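Local coordinates for putative lipoprotein GNA1162 (Neisseria meningitidis, PDB 4HRV) that is of unknown function but is a putative lipoprotein, probably related in fold to the N-terminal domain of TolB, at residues Ala14-Val19 with Ala45-Phe50; Val19-Glu24 with Leu88-Thr93; Ser25-Gly30 with Thr93-Ser98; Asn84-Tyr89 with Ala112-Ser117; Val105-Ala110 with Ser127-Glu132. The protein carries 3 engineered substitutions. One frame throughout, in Å; residues are numbered along the deposited sequence.

Contact 1 (Ala14-Val19 with Ala45-Phe50)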
# COMPACT_ATOMS: atom_id res chain seq x y z
N ALA B 14 -6.57 -20.17 10.78
CA ALA B 14 -7.89 -19.69 10.37
C ALA B 14 -8.31 -18.46 11.17
O ALA B 14 -8.65 -17.43 10.59
CB ALA B 14 -8.94 -20.81 10.47
N SER B 15 -8.27 -18.56 12.50
CA SER B 15 -8.69 -17.44 13.35
C SER B 15 -7.54 -16.54 13.81
O SER B 15 -6.54 -17.00 14.35
CB SER B 15 -9.49 -17.93 14.57
OG SER B 15 -8.67 -18.59 15.51
N ILE B 16 -7.71 -15.24 13.62
CA ILE B 16 -6.64 -14.30 13.90
C ILE B 16 -7.10 -13.23 14.87
O ILE B 16 -8.06 -12.50 14.60
CB ILE B 16 -6.18 -13.61 12.62
CG1 ILE B 16 -5.54 -14.62 11.67
CG2 ILE B 16 -5.21 -12.48 12.94
CD1 ILE B 16 -5.07 -13.97 10.37
N LEU B 17 -6.37 -13.13 15.98
CA LEU B 17 -6.52 -12.04 16.93
C LEU B 17 -5.62 -10.87 16.52
O LEU B 17 -4.39 -11.00 16.46
CB LEU B 17 -6.15 -12.50 18.35
CG LEU B 17 -6.21 -11.45 19.46
CD1 LEU B 17 -7.64 -10.98 19.64
CD2 LEU B 17 -5.65 -11.99 20.79
N VAL B 18 -6.23 -9.74 16.20
CA VAL B 18 -5.46 -8.52 16.00
C VAL B 18 -5.48 -7.71 17.27
O VAL B 18 -6.54 -7.26 17.73
CB VAL B 18 -5.98 -7.69 14.81
CG1 VAL B 18 -4.98 -6.58 14.49
CG2 VAL B 18 -6.21 -8.60 13.60
N VAL B 19 -4.31 -7.53 17.87
CA VAL B 19 -4.22 -6.76 19.09
C VAL B 19 -4.03 -5.29 18.73
O VAL B 19 -3.60 -4.97 17.62
CB VAL B 19 -3.07 -7.22 20.01
CG1 VAL B 19 -3.31 -8.66 20.52
CG2 VAL B 19 -1.75 -7.09 19.30
N ALA B 45 -9.73 -11.99 2.79
CA ALA B 45 -8.67 -12.97 2.49
C ALA B 45 -8.99 -14.35 3.06
O ALA B 45 -8.21 -15.29 2.90
CB ALA B 45 -7.32 -12.48 3.00
N GLY B 46 -10.14 -14.47 3.72
CA GLY B 46 -10.60 -15.77 4.19
C GLY B 46 -10.33 -16.13 5.65
O GLY B 46 -10.71 -17.22 6.09
N TYR B 47 -9.69 -15.24 6.40
CA TYR B 47 -9.46 -15.49 7.83
C TYR B 47 -10.68 -15.12 8.67
O TYR B 47 -11.49 -14.30 8.27
CB TYR B 47 -8.25 -14.70 8.35
CG TYR B 47 -6.95 -15.00 7.65
CD1 TYR B 47 -6.19 -16.10 8.00
CD2 TYR B 47 -6.50 -14.18 6.63
CE1 TYR B 47 -5.00 -16.38 7.35
CE2 TYR B 47 -5.31 -14.45 5.97
CZ TYR B 47 -4.57 -15.55 6.34
OH TYR B 47 -3.39 -15.82 5.68
N TYR B 48 -10.78 -15.73 9.84
CA TYR B 48 -11.83 -15.35 10.78
C TYR B 48 -11.24 -14.39 11.81
O TYR B 48 -10.18 -14.65 12.34
CB TYR B 48 -12.38 -16.59 11.46
CG TYR B 48 -12.70 -17.69 10.47
CD1 TYR B 48 -13.21 -17.39 9.21
CD2 TYR B 48 -12.46 -19.03 10.77
CE1 TYR B 48 -13.49 -18.38 8.29
CE2 TYR B 48 -12.73 -20.03 9.86
CZ TYR B 48 -13.25 -19.70 8.62
OH TYR B 48 -13.53 -20.68 7.70
N VAL B 49 -11.93 -13.27 12.05
CA VAL B 49 -11.42 -12.25 12.98
C VAL B 49 -12.53 -11.69 13.87
O VAL B 49 -13.70 -11.70 13.49
CB VAL B 49 -10.78 -11.08 12.21
CG1 VAL B 49 -10.21 -10.06 13.18
CG2 VAL B 49 -9.70 -11.60 11.28
N PHE B 50 -12.15 -11.22 15.06
CA PHE B 50 -13.05 -10.58 16.02
C PHE B 50 -13.19 -9.08 15.71
O PHE B 50 -12.23 -8.46 15.23
CB PHE B 50 -12.50 -10.73 17.45
CG PHE B 50 -11.96 -12.11 17.77
CD1 PHE B 50 -12.56 -12.89 18.75
CD2 PHE B 50 -10.84 -12.62 17.12
CE1 PHE B 50 -12.06 -14.16 19.06
CE2 PHE B 50 -10.34 -13.88 17.43
CZ PHE B 50 -10.95 -14.65 18.39

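Contact 2 (Val19-Glu24 with Leu88-Thr93)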
# COMPACT_ATOMS: atom_id res chain seq x y z
N VAL B 19 -4.31 -7.53 17.87
CA VAL B 19 -4.22 -6.76 19.09
C VAL B 19 -4.03 -5.29 18.73
O VAL B 19 -3.60 -4.97 17.62
CB VAL B 19 -3.07 -7.22 20.01
CG1 VAL B 19 -3.31 -8.66 20.52
CG2 VAL B 19 -1.75 -7.09 19.30
N PRO B 20 -4.40 -4.38 19.64
CA PRO B 20 -4.20 -2.95 19.41
C PRO B 20 -2.78 -2.69 18.95
O PRO B 20 -1.83 -3.13 19.60
CB PRO B 20 -4.43 -2.34 20.80
CG PRO B 20 -5.41 -3.25 21.43
CD PRO B 20 -5.11 -4.65 20.91
N PRO B 21 -2.62 -1.99 17.82
CA PRO B 21 -1.27 -1.77 17.31
C PRO B 21 -0.42 -0.88 18.20
O PRO B 21 -0.94 0.01 18.87
CB PRO B 21 -1.52 -1.10 15.94
CG PRO B 21 -2.89 -1.59 15.54
CD PRO B 21 -3.65 -1.59 16.85
N LEU B 22 0.88 -1.15 18.23
CA LEU B 22 1.83 -0.34 18.97
C LEU B 22 2.11 0.92 18.18
O LEU B 22 2.27 0.89 16.96
CB LEU B 22 3.15 -1.10 19.13
CG LEU B 22 3.55 -1.69 20.47
CD1 LEU B 22 5.03 -2.02 20.41
CD2 LEU B 22 3.22 -0.73 21.62
N ASN B 23 2.20 2.04 18.88
CA ASN B 23 2.53 3.30 18.22
C ASN B 23 3.95 3.69 18.61
O ASN B 23 4.21 4.04 19.76
CB ASN B 23 1.54 4.39 18.63
CG ASN B 23 1.67 5.66 17.79
OD1 ASN B 23 2.58 5.79 16.95
ND2 ASN B 23 0.77 6.60 18.01
N GLU B 24 4.87 3.62 17.65
CA GLU B 24 6.24 4.03 17.90
C GLU B 24 6.58 5.30 17.14
O GLU B 24 7.73 5.52 16.76
CB GLU B 24 7.21 2.91 17.56
CG GLU B 24 6.91 1.64 18.31
CD GLU B 24 8.11 0.71 18.43
OE1 GLU B 24 9.01 0.79 17.57
OE2 GLU B 24 8.14 -0.09 19.40
N LEU B 88 -1.92 -11.27 15.42
CA LEU B 88 -1.32 -10.31 14.51
C LEU B 88 -0.86 -9.08 15.26
O LEU B 88 -1.65 -8.41 15.92
CB LEU B 88 -2.32 -9.95 13.40
CG LEU B 88 -1.84 -8.91 12.38
CD1 LEU B 88 -0.73 -9.48 11.51
CD2 LEU B 88 -3.02 -8.45 11.53
N TYR B 89 0.44 -8.82 15.19
CA TYR B 89 1.03 -7.66 15.85
C TYR B 89 1.39 -6.59 14.82
O TYR B 89 2.19 -6.84 13.91
CB TYR B 89 2.29 -8.04 16.61
CG TYR B 89 2.07 -9.03 17.74
CD1 TYR B 89 2.41 -10.37 17.60
CD2 TYR B 89 1.53 -8.61 18.96
CE1 TYR B 89 2.21 -11.28 18.65
CE2 TYR B 89 1.32 -9.52 20.01
CZ TYR B 89 1.67 -10.84 19.85
OH TYR B 89 1.46 -11.73 20.88
N ILE B 90 0.84 -5.40 14.97
CA ILE B 90 1.19 -4.29 14.08
C ILE B 90 1.88 -3.19 14.86
O ILE B 90 1.46 -2.86 15.96
CB ILE B 90 -0.06 -3.71 13.43
CG1 ILE B 90 -0.79 -4.80 12.63
CG2 ILE B 90 0.30 -2.50 12.55
CD1 ILE B 90 -2.18 -4.40 12.22
N THR B 91 2.94 -2.64 14.29
CA THR B 91 3.64 -1.49 14.85
C THR B 91 3.78 -0.37 13.81
O THR B 91 4.29 -0.59 12.71
CB THR B 91 5.04 -1.89 15.37
OG1 THR B 91 4.90 -2.88 16.38
CG2 THR B 91 5.78 -0.68 15.94
N VAL B 92 3.29 0.82 14.16
CA VAL B 92 3.50 2.01 13.34
C VAL B 92 4.83 2.63 13.76
O VAL B 92 5.00 3.05 14.91
CB VAL B 92 2.37 3.03 13.53
CG1 VAL B 92 2.74 4.37 12.83
CG2 VAL B 92 1.07 2.48 12.99
N THR B 93 5.77 2.68 12.82
CA THR B 93 7.12 3.16 13.10
C THR B 93 7.33 4.59 12.63
O THR B 93 8.23 5.29 13.10
CB THR B 93 8.17 2.25 12.45
OG1 THR B 93 7.99 2.26 11.02
CG2 THR B 93 8.03 0.84 12.96
O HOH W 1 -1.65 -5.49 16.01

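Contact 3 (Ser25-Gly30 with Thr93-Ser98)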
# COMPACT_ATOMS: atom_id res chain seq x y z
N SER B 25 5.57 6.14 16.92
CA SER B 25 5.77 7.44 16.31
C SER B 25 5.43 8.55 17.30
O SER B 25 4.70 8.33 18.26
CB SER B 25 4.87 7.60 15.08
OG SER B 25 3.56 7.96 15.47
N PRO B 26 5.96 9.76 17.06
CA PRO B 26 5.69 10.92 17.92
C PRO B 26 4.22 11.33 17.90
O PRO B 26 3.76 11.98 18.85
CB PRO B 26 6.55 12.02 17.30
CG PRO B 26 6.79 11.59 15.89
CD PRO B 26 6.88 10.09 15.96
N ASP B 27 3.49 10.94 16.86
CA ASP B 27 2.09 11.34 16.69
C ASP B 27 1.13 10.37 17.37
O ASP B 27 1.14 9.17 17.08
CB ASP B 27 1.74 11.47 15.20
CG ASP B 27 0.49 12.31 14.95
OD1 ASP B 27 -0.50 12.15 15.68
OD2 ASP B 27 0.51 13.14 14.00
N VAL B 28 0.29 10.90 18.26
CA VAL B 28 -0.63 10.08 19.04
C VAL B 28 -1.77 9.52 18.19
O VAL B 28 -2.35 8.49 18.52
CB VAL B 28 -1.23 10.88 20.20
CG1 VAL B 28 -1.69 9.94 21.30
CG2 VAL B 28 -0.22 11.89 20.73
N ASN B 29 -2.10 10.22 17.11
CA ASN B 29 -3.14 9.75 16.20
C ASN B 29 -2.65 8.66 15.25
O ASN B 29 -3.43 8.13 14.46
CB ASN B 29 -3.72 10.92 15.40
CG ASN B 29 -4.52 11.87 16.26
OD1 ASN B 29 -5.27 11.44 17.14
ND2 ASN B 29 -4.37 13.17 16.02
N GLY B 30 -1.37 8.33 15.34
CA GLY B 30 -0.76 7.37 14.44
C GLY B 30 -1.47 6.03 14.29
O GLY B 30 -1.38 5.39 13.24
N THR B 93 5.77 2.68 12.82
CA THR B 93 7.12 3.16 13.10
C THR B 93 7.33 4.59 12.63
O THR B 93 8.23 5.29 13.10
CB THR B 93 8.17 2.25 12.45
OG1 THR B 93 7.99 2.26 11.02
CG2 THR B 93 8.03 0.84 12.96
N GLU B 94 6.49 5.03 11.70
CA GLU B 94 6.53 6.42 11.26
C GLU B 94 5.13 6.98 10.99
O GLU B 94 4.27 6.29 10.47
CB GLU B 94 7.42 6.56 10.02
CG GLU B 94 7.74 7.99 9.68
CD GLU B 94 8.92 8.11 8.72
OE1 GLU B 94 9.66 9.11 8.82
OE2 GLU B 94 9.09 7.20 7.88
N TYR B 95 4.92 8.24 11.35
CA TYR B 95 3.65 8.88 11.07
C TYR B 95 3.80 10.38 11.20
O TYR B 95 4.07 10.90 12.28
CB TYR B 95 2.58 8.40 12.05
CG TYR B 95 1.19 8.91 11.75
CD1 TYR B 95 0.80 10.20 12.12
CD2 TYR B 95 0.25 8.10 11.13
CE1 TYR B 95 -0.49 10.67 11.86
CE2 TYR B 95 -1.03 8.56 10.87
CZ TYR B 95 -1.39 9.84 11.23
OH TYR B 95 -2.67 10.27 10.97
N GLY B 96 3.62 11.09 10.09
CA GLY B 96 3.72 12.54 10.16
C GLY B 96 3.95 13.18 8.82
O GLY B 96 3.84 12.55 7.77
N THR B 97 4.27 14.47 8.87
CA THR B 97 4.46 15.24 7.66
C THR B 97 5.70 16.11 7.79
O THR B 97 5.87 16.83 8.77
CB THR B 97 3.24 16.15 7.39
OG1 THR B 97 2.03 15.39 7.53
CG2 THR B 97 3.30 16.73 5.99
N SER B 98 6.58 16.00 6.80
CA SER B 98 7.72 16.90 6.69
C SER B 98 7.21 18.18 6.08
O SER B 98 6.81 18.20 4.92
CB SER B 98 8.79 16.29 5.79
OG SER B 98 8.29 16.08 4.48

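Contact 4 (Asn84-Tyr89 with Ala112-Ser117)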
# COMPACT_ATOMS: atom_id res chain seq x y z
N ASN B 84 -7.95 -18.07 19.88
CA ASN B 84 -7.40 -17.77 18.56
C ASN B 84 -6.23 -18.67 18.12
O ASN B 84 -5.39 -19.05 18.93
CB ASN B 84 -6.95 -16.30 18.51
CG ASN B 84 -5.90 -15.97 19.55
OD1 ASN B 84 -4.79 -15.58 19.21
ND2 ASN B 84 -6.24 -16.13 20.82
N ASP B 85 -6.16 -18.99 16.83
CA ASP B 85 -5.02 -19.73 16.30
C ASP B 85 -3.76 -18.87 16.19
O ASP B 85 -2.65 -19.35 16.40
CB ASP B 85 -5.33 -20.29 14.91
CG ASP B 85 -6.52 -21.25 14.91
OD1 ASP B 85 -6.62 -22.09 15.82
OD2 ASP B 85 -7.34 -21.14 13.98
N ALA B 86 -3.92 -17.60 15.84
CA ALA B 86 -2.75 -16.75 15.63
C ALA B 86 -2.99 -15.34 16.13
O ALA B 86 -4.13 -14.92 16.32
CB ALA B 86 -2.35 -16.75 14.16
N VAL B 87 -1.90 -14.61 16.34
CA VAL B 87 -2.00 -13.23 16.78
C VAL B 87 -1.27 -12.37 15.79
O VAL B 87 -0.16 -12.68 15.36
CB VAL B 87 -1.34 -13.02 18.17
CG1 VAL B 87 -1.60 -11.60 18.68
CG2 VAL B 87 -1.86 -14.05 19.16
N LEU B 88 -1.92 -11.27 15.42
CA LEU B 88 -1.32 -10.31 14.51
C LEU B 88 -0.86 -9.08 15.26
O LEU B 88 -1.65 -8.41 15.92
CB LEU B 88 -2.32 -9.95 13.40
CG LEU B 88 -1.84 -8.91 12.38
CD1 LEU B 88 -0.73 -9.48 11.51
CD2 LEU B 88 -3.02 -8.45 11.53
N TYR B 89 0.44 -8.82 15.19
CA TYR B 89 1.03 -7.66 15.85
C TYR B 89 1.39 -6.59 14.82
O TYR B 89 2.19 -6.84 13.91
CB TYR B 89 2.29 -8.04 16.61
CG TYR B 89 2.07 -9.03 17.74
CD1 TYR B 89 2.41 -10.37 17.60
CD2 TYR B 89 1.53 -8.61 18.96
CE1 TYR B 89 2.21 -11.28 18.65
CE2 TYR B 89 1.32 -9.52 20.01
CZ TYR B 89 1.67 -10.84 19.85
OH TYR B 89 1.46 -11.73 20.88
N ALA B 112 4.56 -5.57 10.58
CA ALA B 112 3.66 -6.49 11.23
C ALA B 112 4.21 -7.90 11.20
O ALA B 112 5.04 -8.22 10.35
CB ALA B 112 2.28 -6.45 10.59
N ARG B 113 3.78 -8.72 12.15
CA ARG B 113 4.12 -10.12 12.14
C ARG B 113 2.93 -10.94 12.63
O ARG B 113 2.21 -10.52 13.54
CB ARG B 113 5.35 -10.38 13.00
CG ARG B 113 5.14 -10.17 14.48
CD ARG B 113 6.46 -10.29 15.25
NE ARG B 113 6.23 -10.51 16.67
CZ ARG B 113 5.91 -9.53 17.52
NH1 ARG B 113 5.78 -8.29 17.07
NH2 ARG B 113 5.71 -9.80 18.80
N LEU B 114 2.73 -12.10 12.02
CA LEU B 114 1.67 -13.01 12.44
C LEU B 114 2.30 -14.18 13.18
O LEU B 114 3.19 -14.84 12.66
CB LEU B 114 0.92 -13.55 11.22
CG LEU B 114 -0.31 -14.39 11.59
CD1 LEU B 114 -1.38 -13.48 12.15
CD2 LEU B 114 -0.85 -15.18 10.40
N VAL B 115 1.86 -14.44 14.40
CA VAL B 115 2.45 -15.55 15.15
C VAL B 115 1.43 -16.59 15.59
O VAL B 115 0.31 -16.27 15.97
CB VAL B 115 3.28 -15.08 16.37
CG1 VAL B 115 4.13 -13.91 16.00
CG2 VAL B 115 2.38 -14.75 17.55
N ASP B 116 1.86 -17.84 15.55
CA ASP B 116 1.07 -18.95 16.04
C ASP B 116 0.85 -18.75 17.53
O ASP B 116 1.79 -18.57 18.29
CB ASP B 116 1.81 -20.25 15.75
CG ASP B 116 1.05 -21.49 16.19
OD1 ASP B 116 0.53 -21.52 17.32
OD2 ASP B 116 0.98 -22.45 15.39
N SER B 117 -0.41 -18.74 17.96
CA SER B 117 -0.73 -18.35 19.32
C SER B 117 -0.44 -19.47 20.32
O SER B 117 -0.37 -19.22 21.52
CB SER B 117 -2.18 -17.89 19.43
OG SER B 117 -2.38 -17.07 20.58

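Contact 5 (Val105-Ala110 with Ser127-Glu132)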
# COMPACT_ATOMS: atom_id res chain seq x y z
N VAL B 105 5.13 16.55 2.82
CA VAL B 105 5.01 15.17 2.38
C VAL B 105 4.63 14.34 3.59
O VAL B 105 5.31 14.40 4.61
CB VAL B 105 6.35 14.66 1.81
CG1 VAL B 105 6.32 13.15 1.62
CG2 VAL B 105 6.67 15.39 0.50
N THR B 106 3.53 13.60 3.49
CA THR B 106 3.13 12.76 4.62
C THR B 106 3.62 11.33 4.41
O THR B 106 3.51 10.76 3.31
CB THR B 106 1.60 12.75 4.87
OG1 THR B 106 0.96 11.86 3.95
CG2 THR B 106 1.01 14.14 4.74
N THR B 107 4.15 10.76 5.48
CA THR B 107 4.72 9.43 5.44
C THR B 107 4.10 8.61 6.56
O THR B 107 4.01 9.08 7.69
CB THR B 107 6.25 9.48 5.65
OG1 THR B 107 6.87 10.18 4.57
CG2 THR B 107 6.82 8.07 5.74
N VAL B 108 3.67 7.39 6.24
CA VAL B 108 3.28 6.42 7.25
C VAL B 108 4.00 5.11 6.96
O VAL B 108 4.01 4.65 5.82
CB VAL B 108 1.76 6.16 7.27
CG1 VAL B 108 1.41 5.16 8.40
CG2 VAL B 108 1.02 7.44 7.48
N SER B 109 4.62 4.52 7.98
CA SER B 109 5.30 3.25 7.82
C SER B 109 4.88 2.37 8.99
O SER B 109 4.74 2.84 10.12
CB SER B 109 6.81 3.43 7.84
OG SER B 109 7.24 4.41 6.91
N ALA B 110 4.66 1.09 8.70
CA ALA B 110 4.25 0.13 9.71
C ALA B 110 4.86 -1.22 9.37
O ALA B 110 5.20 -1.50 8.22
CB ALA B 110 2.74 0.03 9.77
N SER B 127 6.26 -5.32 6.01
CA SER B 127 6.26 -3.92 6.37
C SER B 127 5.94 -3.07 5.16
O SER B 127 6.08 -3.51 4.02
CB SER B 127 7.59 -3.50 7.01
OG SER B 127 8.69 -3.83 6.18
N ALA B 128 5.48 -1.85 5.42
CA ALA B 128 5.07 -0.96 4.36
C ALA B 128 5.36 0.46 4.78
O ALA B 128 5.13 0.83 5.94
CB ALA B 128 3.58 -1.14 4.07
N SER B 129 5.88 1.24 3.85
CA SER B 129 6.12 2.64 4.10
C SER B 129 5.58 3.37 2.89
O SER B 129 5.96 3.09 1.76
CB SER B 129 7.61 2.90 4.31
OG SER B 129 7.89 4.29 4.38
N ILE B 130 4.65 4.29 3.14
CA ILE B 130 3.90 4.93 2.08
C ILE B 130 3.95 6.43 2.28
O ILE B 130 3.79 6.92 3.40
CB ILE B 130 2.47 4.41 2.06
CG1 ILE B 130 2.47 2.93 1.67
CG2 ILE B 130 1.63 5.19 1.09
CD1 ILE B 130 1.16 2.22 1.93
N ARG B 131 4.20 7.15 1.18
CA ARG B 131 4.40 8.59 1.23
C ARG B 131 3.54 9.26 0.18
O ARG B 131 3.29 8.72 -0.90
CB ARG B 131 5.86 8.93 0.94
CG ARG B 131 6.87 8.19 1.79
CD ARG B 131 8.25 8.26 1.15
NE ARG B 131 8.45 9.54 0.47
CZ ARG B 131 9.02 10.60 1.02
NH1 ARG B 131 9.44 10.55 2.28
NH2 ARG B 131 9.17 11.72 0.32
N GLU B 132 3.10 10.47 0.49
CA GLU B 132 2.23 11.20 -0.42
C GLU B 132 2.46 12.69 -0.27
O GLU B 132 2.64 13.19 0.84
CB GLU B 132 0.78 10.86 -0.10
CG GLU B 132 -0.19 11.23 -1.17
CD GLU B 132 -1.62 11.01 -0.74
OE1 GLU B 132 -1.93 11.33 0.43
OE2 GLU B 132 -2.42 10.49 -1.55

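Contact 1 (Ala14-Val19 with Ala45-Phe50)
The carbonyl oxygen of Y48 receives two donors from the strand beside it. I16 N gives the strong bond, with N and Y48 O 2.8 Å apart and an N-H...O angle of 166°, and it arrives almost in line with the C=O bond. S15 CA adds a weaker C-H...O contact to Y48 O at 3.3 Å. One step back along the chain the roles reverse: Y48 N donates to A14 O at 2.8 Å, here from a position tilted out of the carbonyl plane. A14 O also sits at the edge of the Y47 ring. This is parallel pairing in its shortest form, with S15 and Y48 on one face of the sheet and I16 on the other.

The side chains extend it on that second face. With I16 CD1 anti to CA (chi2 180°), the methyl reaches over the Y47 ring, 3.7 Å from its centroid but displaced toward the rim, a CH-pi contact. The hydroxyl of Y47 makes a weak bond to N138 of the second subunit. Back at the start of the pairing, A14 CB meets Y48 CE2 at 3.9 Å.

Farther along, I16 O finds carbon instead of a donor: V49 CG1 lies 3.5 Å away, and F50 CD2 brings its ring edge to 3.8 Å. That oxygen is buried without a polar partner in the model. The chemistry therefore changes within three residues, from paired backbone to apolar cover, which implies that this short edge strand is held by two good hydrogen bonds and the side chains around them.

Contact 2 (Val19-Glu24 with Leu88-Thr93)
V19 CG2 approaches the Y89 ring obliquely, 3.6 Å from CD2, while the two faces of that ring are covered from strands 86-99 and 104-116, and the ring of H71 meets it with the planes at about 55°. The other flat group is the carboxylate of E24. With E24 CG anti to its carbonyl carbon (chi1 -56°), the chain crosses T91, and T91 CG2 lies 3.5 Å from E24 CG, with the carboxylate carbon just beyond.

Between these ends the backbones run parallel. L22 N donates to I90 O at 2.9 Å, V92 N to L22 O at 3.0 Å, and E24 N to V92 O at 2.8 Å. Before L22 the pattern breaks, since neither P20 nor P21 has an N-H to give, and V19 N makes merely a weak bond to L88 O. A water fills in for the direct pairing: it donates to V19 O at 2.6 Å and to L88 O, and accepts from I90 N at 2.7 Å. This illustrates how a bound water can satisfy backbone polar atoms where a strand is interrupted. P21 and I90 meanwhile lie side by side, CB to CB at 3.9 Å, pointing the same way.

Strand 86-99 thus lies between strand 15-23, parallel to it here, and the antiparallel strand 104-116. On the Y89 side, V19 packs on I70 and H71 of helix 67-72 and on L78 of helix 75-82, and H71 NE2 bonds to P20 O. On the other side I90 meets T38, and L88 touches M144 of the second subunit.

Contact 3 (Ser25-Gly30 with Thr93-Ser98)
S25 comes first, its OG resting 3.6 Å from Y95 CB while accepting a weak bond from D27 N; the stronger partner of that hydroxyl is N23 OD1. D27 follows and does two jobs. Its CB lies 3.5 Å from Y95 CD1, and OD2 stands at the ring edge, 3.4 Å from Y95 CE1, with the carboxylate turned 78° from the ring plane. The other oxygen, OD1, accepts N29 N at 2.9 Å on its anti side, and D27 O takes both G30 N and, from the preceding strand, N23 ND2. N29 then contributes its carbonyl carbon above the ring. Last, G30 places CA over the same face, 3.6 Å from the Y95 centroid, a CH-pi contact 15° off the ring normal and displaced toward the rim near CD2.

Y95 CG is anti to the backbone N (chi1 -174°), which carries the side chain out from the strand toward the turn. The second subunit reaches here too: its Q152 bonds to G30 O, and its S156 packs on Y95. The bond from N29 N to D27 OD1 makes an Asx turn, set against a strand with a classic beta bulge at T93 and E94, opposite S109.

Contact 4 (Asn84-Tyr89 with Ala112-Ser117)
R113 sends CG between its backbone N and carbonyl carbon (chi1 68°), and Y89 holds CG anti to its carbonyl carbon (chi1 -63°). From there the arginine runs extended from CG to NE, and its guanidinium lies flat on the tyrosine ring. The planes differ by 10° and the centres are 4.3 Å apart, a cation-pi stack on one face of the antiparallel hairpin of strands 86-99 and 104-116. The overlap is partial: Y89 CD1 lies beneath the middle of the guanidinium, R113 NH2 is 3.6 Å from that atom, and R113 NH1 reaches back to Y89 CB at 3.5 Å. V87 CG1 covers the opposite face of the ring, offset toward the rim, and V115 CG2 meets the edge 3.6 Å from Y89 CE1. A ring so enclosed probably has little freedom to turn.

Backbone bonds alternate as a hairpin requires. V87 with V115 and Y89 with R113 are hydrogen-bonded pairs, each with both bonds formed; A86 with D116 and L88 with L114 are the non-hydrogen-bonded ones. On the face opposite the stack, L114 CD1 fits between L88 CB at 3.9 Å and A86 CB at 4.0 Å, and L114 and L88 go on to touch L141 and M144 of the second subunit.

Toward D85 and S117 the strands give way to polar side-chain bonds. D85 OD1 forms a salt bridge with R118, whose backbone N also bonds to D116 OD1. S117 OG lies close to N84 OD1 and is also bonded to P75 O, while S117 N donates almost straight to D85 O at 2.8 Å.

Contact 5 (Val105-Ala110 with Ser127-Glu132)
R131 climbs from its strand across two residues of the neighbouring one. Its CB lies 3.8 Å from T106 O; CG passes T107 OG1 at 3.4 Å, the two side chains lying side by side, and CD is 4.2 Å from that same oxygen. At the next bond the chain bends, chi3 of 34° turning NE out of the extended path. CZ comes 3.8 Å from V105 CG1, which stands beneath one face of the guanidinium, offset toward the rim and 3.4 Å from R131 NH2. NH1 is near T107 OG1, but the angle is poor for a hydrogen bond.

On the same face, S109 and S129 form a non-hydrogen-bonded pair, and the two hydroxyls bond across it, OG to OG at 2.6 Å, with either able to donate. E94 OE2 adds a weak bond to S109 OG. T107 with R131 is likewise non-hydrogen-bonded; the alternate pairs T106-E132, V108-I130 and A110-A128 each carry two backbone bonds, the hallmark of a regular antiparallel hairpin.

On the other face I130 packs on L142 and V146 of helix 139-154, and E132 OE2 bonds to N138 N, just before that helix, and to W124 NE1 of the second subunit. Strand 104-116 is flanked beyond by strand 86-99. At the far edge, residues S127-E132 pair antiparallel with a strand of the second subunit, carrying the sheet across the dimer interface.

Overall arrangement
All five contacts belong to one mixed sheet, read in the order 48-49, 15-23, 86-99, 104-116, 122-133. Contact 1 joins its short edge to strand 15-23 and meets contact 2 at V19, their centres about 16 Å apart. Contact 4 lies closer still, about 9 Å from contact 1 between centres, and L17 O probably accepts from L88 N between them. Contacts 3 and 5 form the other end, about 10 Å apart by centres and bridged by T93, G96, T107 and S109, whereas contacts 1 and 3 are about 26 Å apart. Contact 2 lies nearest the chain's centre. With no ligand or active site identified, the clearest shared feature is the second subunit, which touches every contact.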